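Local structure of peptidoglycan recognition protein-LC isoform LCx (Drosophila melanogaster, 2F2L) at residues 8-12 against 48-53; 98-102 against 114-118; 24-30 against 132-138. The protein binds a peptidoglycan fragment, a disaccharide tetrapeptide with a 1,6-anhydro-muramic acid end, and probably serves as a receptor for bacterial cell wall in fly immunity. All coordinates share one frame; numbering follows the deposited sequence.

Interaction 1 of 3, residues 8-12 against 48-53; sequences EWGGR and VNVVQS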
loop_
_atom_site.group_PDB
_atom_site.type_symbol
_atom_site.label_atom_id
_atom_site.label_comp_id
_atom_site.label_asym_id
_atom_site.label_seq_id
_atom_site.Cartn_x
_atom_site.Cartn_y
_atom_site.Cartn_z
ATOM N N GLU B 8 7.251 20.470 10.237
ATOM C CA GLU B 8 7.821 21.031 9.018
ATOM C C GLU B 8 7.382 20.286 7.756
ATOM O O GLU B 8 7.329 20.897 6.688
ATOM C CB GLU B 8 9.345 21.133 9.124
ATOM C CG GLU B 8 9.778 22.265 10.057
ATOM C CD GLU B 8 11.221 22.166 10.535
ATOM O OE1 GLU B 8 11.663 23.089 11.255
ATOM O OE2 GLU B 8 11.916 21.180 10.213
ATOM N N TRP B 9 7.071 18.990 7.865
ATOM C CA TRP B 9 6.460 18.284 6.731
ATOM C C TRP B 9 4.924 18.227 6.804
ATOM O O TRP B 9 4.267 17.560 6.003
ATOM C CB TRP B 9 7.083 16.895 6.476
ATOM C CG TRP B 9 7.187 15.921 7.596
ATOM C CD1 TRP B 9 8.301 15.648 8.333
ATOM C CD2 TRP B 9 6.184 14.987 8.031
ATOM N NE1 TRP B 9 8.051 14.637 9.221
ATOM C CE2 TRP B 9 6.752 14.222 9.066
ATOM C CE3 TRP B 9 4.853 14.748 7.669
ATOM C CZ2 TRP B 9 6.037 13.228 9.735
ATOM C CZ3 TRP B 9 4.146 13.762 8.332
ATOM C CH2 TRP B 9 4.731 13.022 9.356
ATOM N N GLY B 10 4.348 18.971 7.733
ATOM C CA GLY B 10 2.896 19.096 7.803
ATOM C C GLY B 10 2.177 17.948 8.485
ATOM O O GLY B 10 0.979 17.778 8.292
ATOM N N GLY B 11 2.888 17.184 9.311
ATOM C CA GLY B 11 2.307 16.019 9.979
ATOM C C GLY B 11 1.618 16.342 11.297
ATOM O O GLY B 11 1.760 17.438 11.841
ATOM N N ARG B 12 0.884 15.364 11.810
ATOM C CA ARG B 12 0.177 15.484 13.089
ATOM C C ARG B 12 1.047 15.096 14.261
ATOM O O ARG B 12 1.952 14.289 14.107
ATOM C CB ARG B 12 -0.985 14.511 13.123
ATOM C CG ARG B 12 -2.044 14.766 12.127
ATOM C CD ARG B 12 -3.161 13.767 12.363
ATOM N NE ARG B 12 -3.160 12.747 11.343
ATOM C CZ ARG B 12 -3.854 11.618 11.392
ATOM N NH1 ARG B 12 -4.590 11.296 12.453
ATOM N NH2 ARG B 12 -3.771 10.789 10.366
ATOM N N VAL B 48 4.912 10.996 3.089
ATOM C CA VAL B 48 5.052 10.756 4.519
ATOM C C VAL B 48 3.736 11.019 5.249
ATOM O O VAL B 48 3.408 10.323 6.209
ATOM C CB VAL B 48 6.181 11.605 5.137
ATOM C CG1 VAL B 48 6.250 11.383 6.639
ATOM C CG2 VAL B 48 7.530 11.265 4.482
ATOM N N ASN B 49 2.997 12.026 4.792
ATOM C CA ASN B 49 1.634 12.236 5.287
ATOM C C ASN B 49 0.722 11.020 5.093
ATOM O O ASN B 49 -0.016 10.653 6.001
ATOM C CB ASN B 49 1.018 13.495 4.670
ATOM C CG ASN B 49 1.484 14.760 5.379
ATOM O OD1 ASN B 49 2.198 15.593 4.811
ATOM N ND2 ASN B 49 1.113 14.884 6.643
ATOM N N VAL B 50 0.771 10.409 3.914
ATOM C CA VAL B 50 -0.031 9.219 3.640
ATOM C C VAL B 50 0.402 8.074 4.550
ATOM O O VAL B 50 -0.438 7.383 5.106
ATOM C CB VAL B 50 0.022 8.799 2.149
ATOM C CG1 VAL B 50 -0.769 7.527 1.923
ATOM C CG2 VAL B 50 -0.553 9.906 1.266
ATOM N N VAL B 51 1.711 7.878 4.708
ATOM C CA VAL B 51 2.231 6.882 5.648
ATOM C C VAL B 51 1.706 7.133 7.066
ATOM O O VAL B 51 1.280 6.182 7.734
ATOM C CB VAL B 51 3.785 6.803 5.652
ATOM C CG1 VAL B 51 4.305 5.921 6.826
ATOM C CG2 VAL B 51 4.311 6.257 4.305
ATOM N N GLN B 52 1.712 8.393 7.516
ATOM C CA GLN B 52 1.231 8.716 8.873
ATOM C C GLN B 52 -0.248 8.361 9.055
ATOM O O GLN B 52 -0.644 7.797 10.082
ATOM C CB GLN B 52 1.471 10.185 9.238
ATOM C CG GLN B 52 0.989 10.506 10.665
ATOM C CD GLN B 52 1.355 11.881 11.137
ATOM O OE1 GLN B 52 1.101 12.872 10.449
ATOM N NE2 GLN B 52 1.900 11.967 12.354
ATOM N N SER B 53 -1.050 8.665 8.038
ATOM C CA SER B 53 -2.464 8.308 8.030
ATOM C C SER B 53 -2.683 6.792 8.073
ATOM O O SER B 53 -3.526 6.281 8.804
ATOM C CB SER B 53 -3.120 8.892 6.784
ATOM O OG SER B 53 -4.515 8.680 6.863
#
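The indole of Trp-9 has Val-48 over one face and Asn-49 at its edge. Val-48 CG1 sits 3.4 Å from the centroid of the six-membered ring of Trp-9 and 8° off the ring normal, a CH-pi contact over the benzene half of the indole. The amide of Asn-49 lies beside the CE3 and CZ3 rim, turned 68° against the indole. Gln-52 approaches obliquely, its OE1 3.8 Å from Trp-9 CH2. What fixes the Gln-52 amide is the backbone of Arg-12, which it grips twice: Arg-12 N donates to Gln-52 OE1 (2.8 Å, 166° at the hydrogen), while Gln-52 NE2 donates to Arg-12 O at 2.9 Å. The amide can reach that far because its chain runs out extended beyond CG. The Arg-12 chain bends at chi3, and Ser-53 CA then lies at the edge of the guanidinium, 3.6 Å from Arg-12 NH2. That NH2 forms a salt bridge with Asp-57, which also bonds Ser-53 OG, and Trp-9 NE1 is held by the carbonyl of Glu-78. The loop after strand 3-4, clamped here onto helix 41-58, probably belongs to the N-terminal segment that peptidoglycan recognition proteins add to the amidase-type fold.

Interaction 2 of 3, residues 98-102 against 114-118; sequences GISFI and QLEAC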
loop_
_atom_site.group_PDB
_atom_site.type_symbol
_atom_site.label_atom_id
_atom_site.label_comp_id
_atom_site.label_asym_id
_atom_site.label_seq_id
_atom_site.Cartn_x
_atom_site.Cartn_y
_atom_site.Cartn_z
ATOM N N GLY B 98 14.110 2.698 14.101
ATOM C CA GLY B 98 13.579 2.278 12.808
ATOM C C GLY B 98 13.627 3.409 11.789
ATOM O O GLY B 98 13.016 4.452 11.971
ATOM N N ILE B 99 14.370 3.188 10.721
ATOM C CA ILE B 99 14.516 4.140 9.629
ATOM C C ILE B 99 13.936 3.492 8.355
ATOM O O ILE B 99 14.298 2.368 7.992
ATOM C CB ILE B 99 16.004 4.485 9.403
ATOM C CG1 ILE B 99 16.608 5.090 10.679
ATOM C CG2 ILE B 99 16.169 5.407 8.223
ATOM C CD1 ILE B 99 18.102 5.119 10.685
ATOM N N SER B 100 12.998 4.180 7.714
ATOM C CA SER B 100 12.376 3.662 6.499
ATOM C C SER B 100 12.814 4.459 5.291
ATOM O O SER B 100 12.740 5.693 5.305
ATOM C CB SER B 100 10.854 3.710 6.612
ATOM O OG SER B 100 10.259 2.905 5.594
ATOM N N PHE B 101 13.260 3.771 4.241
ATOM C CA PHE B 101 13.516 4.439 2.956
ATOM C C PHE B 101 12.179 4.604 2.248
ATOM O O PHE B 101 11.427 3.623 2.116
ATOM C CB PHE B 101 14.460 3.620 2.077
ATOM C CG PHE B 101 15.914 3.761 2.447
ATOM C CD1 PHE B 101 16.359 3.449 3.737
ATOM C CD2 PHE B 101 16.846 4.171 1.504
ATOM C CE1 PHE B 101 17.710 3.579 4.089
ATOM C CE2 PHE B 101 18.207 4.292 1.849
ATOM C CZ PHE B 101 18.630 3.981 3.155
ATOM N N ILE B 102 11.871 5.833 1.828
ATOM C CA ILE B 102 10.613 6.112 1.159
ATOM C C ILE B 102 10.719 5.538 -0.248
ATOM O O ILE B 102 11.602 5.943 -1.042
ATOM C CB ILE B 102 10.294 7.617 1.108
ATOM C CG1 ILE B 102 10.218 8.215 2.518
ATOM C CG2 ILE B 102 8.965 7.854 0.394
ATOM C CD1 ILE B 102 10.026 9.746 2.526
ATOM N N GLN B 114 19.581 9.421 -1.223
ATOM C CA GLN B 114 18.892 8.686 -0.168
ATOM C C GLN B 114 19.893 7.902 0.685
ATOM O O GLN B 114 19.838 7.910 1.944
ATOM C CB GLN B 114 17.864 7.754 -0.813
ATOM C CG GLN B 114 16.652 7.482 -0.027
ATOM C CD GLN B 114 15.617 6.695 -0.793
ATOM O OE1 GLN B 114 15.890 6.146 -1.855
ATOM N NE2 GLN B 114 14.408 6.621 -0.233
ATOM N N LEU B 115 20.831 7.238 0.017
ATOM C CA LEU B 115 21.872 6.488 0.716
ATOM C C LEU B 115 22.773 7.431 1.527
ATOM O O LEU B 115 23.066 7.172 2.689
ATOM C CB LEU B 115 22.691 5.666 -0.282
ATOM C CG LEU B 115 21.963 4.466 -0.882
ATOM C CD1 LEU B 115 22.724 3.888 -2.071
ATOM C CD2 LEU B 115 21.713 3.372 0.169
ATOM N N GLU B 116 23.178 8.543 0.920
ATOM C CA GLU B 116 23.972 9.557 1.618
ATOM C C GLU B 116 23.252 10.102 2.865
ATOM O O GLU B 116 23.860 10.214 3.941
ATOM C CB GLU B 116 24.380 10.680 0.653
ATOM C CG GLU B 116 25.544 10.271 -0.284
ATOM C CD GLU B 116 25.864 11.284 -1.359
ATOM O OE1 GLU B 116 25.122 12.283 -1.519
ATOM O OE2 GLU B 116 26.877 11.064 -2.061
ATOM N N ALA B 117 21.961 10.404 2.738
ATOM C CA ALA B 117 21.163 10.904 3.880
ATOM C C ALA B 117 21.142 9.916 5.052
ATOM O O ALA B 117 21.305 10.298 6.205
ATOM C CB ALA B 117 19.744 11.210 3.447
ATOM N N CYS B 118 20.934 8.648 4.754
ATOM C CA CYS B 118 20.881 7.618 5.786
ATOM C C CYS B 118 22.238 7.453 6.482
ATOM O O CYS B 118 22.305 7.270 7.695
ATOM C CB CYS B 118 20.421 6.302 5.178
ATOM S SG CYS B 118 20.171 5.002 6.365
#
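Phe-101 is the bump here, and the hollow it fills is walled by Gln-114, Leu-115 and Cys-118 on one side of the helix. Atom by atom, and each time obliquely to the ring, Phe-101 CD2 meets Gln-114 CD at 3.6 Å, CE2 comes to 4.0 Å from Leu-115 CD2, and CZ lies 3.6 Å from Cys-118 CB. Leu-115 leaves the helix pointing away from the strand, and only its CD2 branch curls back to close the wall. The sulfur of Cys-118 stands obliquely beside the ring, 3.6 Å from Phe-101 CE1. With SG anti to the backbone N (chi1 -175°), it also fits into the dip between Phe-101 and Ile-99, whose CG2 is 4.4 Å from it. Helix 112-127 runs nearly antiparallel to the strand, at 168° with the short axes 10.4 Å apart, as the helical arm of a beta-alpha-beta crossover that carries the chain from strand 97-101 to strand 135-139, with strand 25-32 between them in the sheet. Where the strand ends, the amide of Gln-114 reaches past the ring, its plane turned 46° from it, and NE2 donates to Ile-102 O at 3.0 Å. A second bond from NE2 goes to the carbonyl of Val-70, so this buried nitrogen ties strand 68-70 to the chain just beyond strand 97-101. Leu-153 of helix 151-157 and Ile-30 add further contacts to Phe-101.

Interaction 3 of 3, residues 24-30 against 132-138; sequences PINRVVI and TTNYRLY. With SO4 (sulfate ion), chain F.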
loop_
_atom_site.group_PDB
_atom_site.type_symbol
_atom_site.label_atom_id
_atom_site.label_comp_id
_atom_site.label_asym_id
_atom_site.label_seq_id
_atom_site.Cartn_x
_atom_site.Cartn_y
_atom_site.Cartn_z
ATOM N N PRO B 24 22.069 5.111 25.386
ATOM C CA PRO B 24 22.116 5.008 23.919
ATOM C C PRO B 24 21.483 3.727 23.391
ATOM O O PRO B 24 21.420 2.739 24.102
ATOM C CB PRO B 24 23.619 5.006 23.616
ATOM C CG PRO B 24 24.248 4.431 24.848
ATOM C CD PRO B 24 23.384 4.835 26.000
ATOM N N ILE B 25 21.028 3.757 22.146
ATOM C CA ILE B 25 20.379 2.611 21.520
ATOM C C ILE B 25 21.410 1.902 20.662
ATOM O O ILE B 25 22.189 2.556 19.969
ATOM C CB ILE B 25 19.190 3.086 20.640
ATOM C CG1 ILE B 25 18.052 3.582 21.527
ATOM C CG2 ILE B 25 18.690 1.988 19.697
ATOM C CD1 ILE B 25 17.243 4.658 20.863
ATOM N N ASN B 26 21.445 0.576 20.697
ATOM C CA ASN B 26 22.435 -0.119 19.876
ATOM C C ASN B 26 21.864 -1.074 18.833
ATOM O O ASN B 26 22.549 -1.999 18.396
ATOM C CB ASN B 26 23.511 -0.772 20.747
ATOM C CG ASN B 26 23.202 -2.168 21.110
ATOM O OD1 ASN B 26 22.132 -2.460 21.665
ATOM N ND2 ASN B 26 24.140 -3.071 20.803
ATOM N N ARG B 27 20.633 -0.801 18.403
ATOM C CA ARG B 27 19.999 -1.534 17.298
ATOM C C ARG B 27 19.348 -0.548 16.340
ATOM O O ARG B 27 18.647 0.362 16.777
ATOM C CB ARG B 27 18.946 -2.500 17.856
ATOM C CG ARG B 27 18.228 -3.347 16.836
ATOM C CD ARG B 27 17.111 -4.198 17.491
ATOM N NE ARG B 27 17.582 -4.946 18.653
ATOM C CZ ARG B 27 16.895 -5.154 19.783
ATOM N NH1 ARG B 27 15.677 -4.634 19.974
ATOM N NH2 ARG B 27 17.447 -5.875 20.750
ATOM N N VAL B 28 19.610 -0.720 15.045
ATOM C CA VAL B 28 18.942 0.025 13.977
ATOM C C VAL B 28 18.301 -0.976 13.019
ATOM O O VAL B 28 18.931 -1.976 12.654
ATOM C CB VAL B 28 19.927 0.914 13.174
ATOM C CG1 VAL B 28 19.250 1.510 11.917
ATOM C CG2 VAL B 28 20.481 2.021 14.041
ATOM N N VAL B 29 17.061 -0.694 12.606
ATOM C CA VAL B 29 16.319 -1.557 11.694
ATOM C C VAL B 29 15.920 -0.763 10.454
ATOM O O VAL B 29 15.204 0.231 10.541
ATOM C CB VAL B 29 15.076 -2.157 12.375
ATOM C CG1 VAL B 29 14.344 -3.077 11.405
ATOM C CG2 VAL B 29 15.474 -2.923 13.631
ATOM N N ILE B 30 16.423 -1.188 9.307
ATOM C CA ILE B 30 16.127 -0.531 8.038
ATOM C C ILE B 30 14.939 -1.189 7.319
ATOM O O ILE B 30 14.939 -2.401 7.052
ATOM C CB ILE B 30 17.362 -0.556 7.089
ATOM C CG1 ILE B 30 18.558 0.169 7.734
ATOM C CG2 ILE B 30 17.011 -0.022 5.695
ATOM C CD1 ILE B 30 18.291 1.547 8.272
ATOM N N THR B 132 24.807 3.775 20.152
ATOM C CA THR B 132 26.121 3.322 20.557
ATOM C C THR B 132 27.094 3.420 19.382
ATOM O O THR B 132 26.686 3.387 18.208
ATOM C CB THR B 132 26.099 1.868 21.004
ATOM O OG1 THR B 132 25.518 1.071 19.963
ATOM C CG2 THR B 132 25.303 1.701 22.294
ATOM N N THR B 133 28.375 3.532 19.724
ATOM C CA THR B 133 29.471 3.531 18.761
ATOM C C THR B 133 29.506 2.217 17.966
ATOM O O THR B 133 29.836 2.220 16.780
ATOM C CB THR B 133 30.829 3.760 19.495
ATOM O OG1 THR B 133 30.853 5.084 20.058
ATOM C CG2 THR B 133 32.005 3.598 18.552
ATOM N N ASN B 134 29.140 1.103 18.604
ATOM C CA ASN B 134 29.114 -0.203 17.927
ATOM C C ASN B 134 27.695 -0.770 17.690
ATOM O O ASN B 134 27.462 -1.984 17.840
ATOM C CB ASN B 134 29.984 -1.207 18.698
ATOM C CG ASN B 134 29.570 -1.352 20.162
ATOM O OD1 ASN B 134 28.760 -0.574 20.684
ATOM N ND2 ASN B 134 30.139 -2.351 20.835
ATOM N N TYR B 135 26.763 0.096 17.295
ATOM C CA TYR B 135 25.378 -0.318 17.069
ATOM C C TYR B 135 25.298 -1.380 15.984
ATOM O O TYR B 135 26.086 -1.374 15.032
ATOM C CB TYR B 135 24.488 0.875 16.705
ATOM C CG TYR B 135 24.769 1.458 15.339
ATOM C CD1 TYR B 135 24.171 0.920 14.189
ATOM C CD2 TYR B 135 25.630 2.542 15.183
ATOM C CE1 TYR B 135 24.434 1.449 12.920
ATOM C CE2 TYR B 135 25.896 3.076 13.919
ATOM C CZ TYR B 135 25.291 2.524 12.793
ATOM O OH TYR B 135 25.561 3.042 11.548
ATOM N N ARG B 136 24.361 -2.306 16.154
ATOM C CA ARG B 136 24.096 -3.347 15.165
ATOM C C ARG B 136 22.960 -2.896 14.231
ATOM O O ARG B 136 21.941 -2.374 14.692
ATOM C CB ARG B 136 23.754 -4.667 15.867
ATOM C CG ARG B 136 24.926 -5.229 16.676
ATOM C CD ARG B 136 24.710 -6.678 17.073
ATOM N NE ARG B 136 25.543 -7.086 18.209
ATOM C CZ ARG B 136 25.748 -8.349 18.590
ATOM N NH1 ARG B 136 25.193 -9.357 17.928
ATOM N NH2 ARG B 136 26.517 -8.613 19.642
ATOM N N LEU B 137 23.173 -3.061 12.921
ATOM C CA LEU B 137 22.187 -2.662 11.922
ATOM C C LEU B 137 21.593 -3.902 11.266
ATOM O O LEU B 137 22.332 -4.833 10.920
ATOM C CB LEU B 137 22.814 -1.747 10.876
ATOM C CG LEU B 137 21.821 -1.212 9.834
ATOM C CD1 LEU B 137 22.102 0.221 9.492
ATOM C CD2 LEU B 137 21.841 -2.081 8.577
ATOM N N TYR B 138 20.266 -3.903 11.108
ATOM C CA TYR B 138 19.530 -5.009 10.503
ATOM C C TYR B 138 18.562 -4.532 9.422
ATOM O O TYR B 138 18.056 -3.418 9.474
ATOM C CB TYR B 138 18.707 -5.765 11.552
ATOM C CG TYR B 138 19.492 -6.237 12.751
ATOM C CD1 TYR B 138 20.151 -7.467 12.742
ATOM C CD2 TYR B 138 19.564 -5.457 13.901
ATOM C CE1 TYR B 138 20.861 -7.891 13.839
ATOM C CE2 TYR B 138 20.276 -5.873 14.998
ATOM C CZ TYR B 138 20.929 -7.081 14.967
ATOM O OH TYR B 138 21.637 -7.483 16.081
HETATM S S SO4 F . 15.388 -8.110 22.758
HETATM O O1 SO4 F . 14.111 -8.802 22.571
HETATM O O2 SO4 F . 16.033 -8.553 23.996
HETATM O O3 SO4 F . 15.149 -6.666 22.846
HETATM O O4 SO4 F . 16.265 -8.419 21.631
HETATM O O HOH W 1 26.900 -4.126 19.630
#
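Arg-27 leans on Tyr-138 before it reaches a sulfate ion. Its CB leaves the sheet on the face that also carries Val-29, Arg-136 and Tyr-138; CG, held anti to the backbone N (chi1 -179°), comes in at the edge of the Tyr-138 ring, 3.7 Å from CE2. The chain bends at the CG-CD bond (chi3 -51°), and the guanidinium plane ends up 56° from that of the ring. At the tip, Arg-27 NH2 hydrogen-bonds sulfate O3 at 3.2 Å and approaches O4 of the same ion, which probably came from the crystallisation liquor. Beneath these side chains runs a parallel beta ladder in which strand 135-139, an outermost strand of the central mixed sheet within this chain, pairs with strand 25-32. Val-28 forms bonds both ways, its N donating to Arg-136 O at 2.9 Å and its O accepting from Tyr-138 N at 2.8 Å; the pairing continues with Arg-136 N to Asn-26 O and Ile-30 N to Tyr-138 O. At the far end Thr-132 N donates to Ile-25 O, and a type I turn then leads the chain into Tyr-135. On the opposite face, Val-28 spreads its two methyls: CG2 to 3.9 Å from Tyr-135 CD1, CG1 to 4.0 Å from Leu-137 CD1. Leu-122 of helix 112-127 covers all three of these residues.

Interactions 2 and 3 meet in the central sheet, where strands 97-101 and 25-32 are neighbours: Ile-99 N lies 3.1 Å from Val-29 O, a probable hydrogen bond, and Phe-101 CE1 packs 4.0 Å from Ile-30 CG2. Interaction 1 joins interaction 2 through Val-48 CG2, 3.5 Å from Ile-102 CD1. Interactions 1 and 3 do not touch; their centres are about 25 Å apart, on opposite sides of the chain's centre. Of these segments the bound muropeptide touches only 48-53, at Val-51, which also packs against the other protein chain. In interaction 2 the side chain of Ile-102 stays about 9 Å from the bound muropeptide. In interaction 3 the side chain of Val-29 stays about 8 Å from the bound muropeptide.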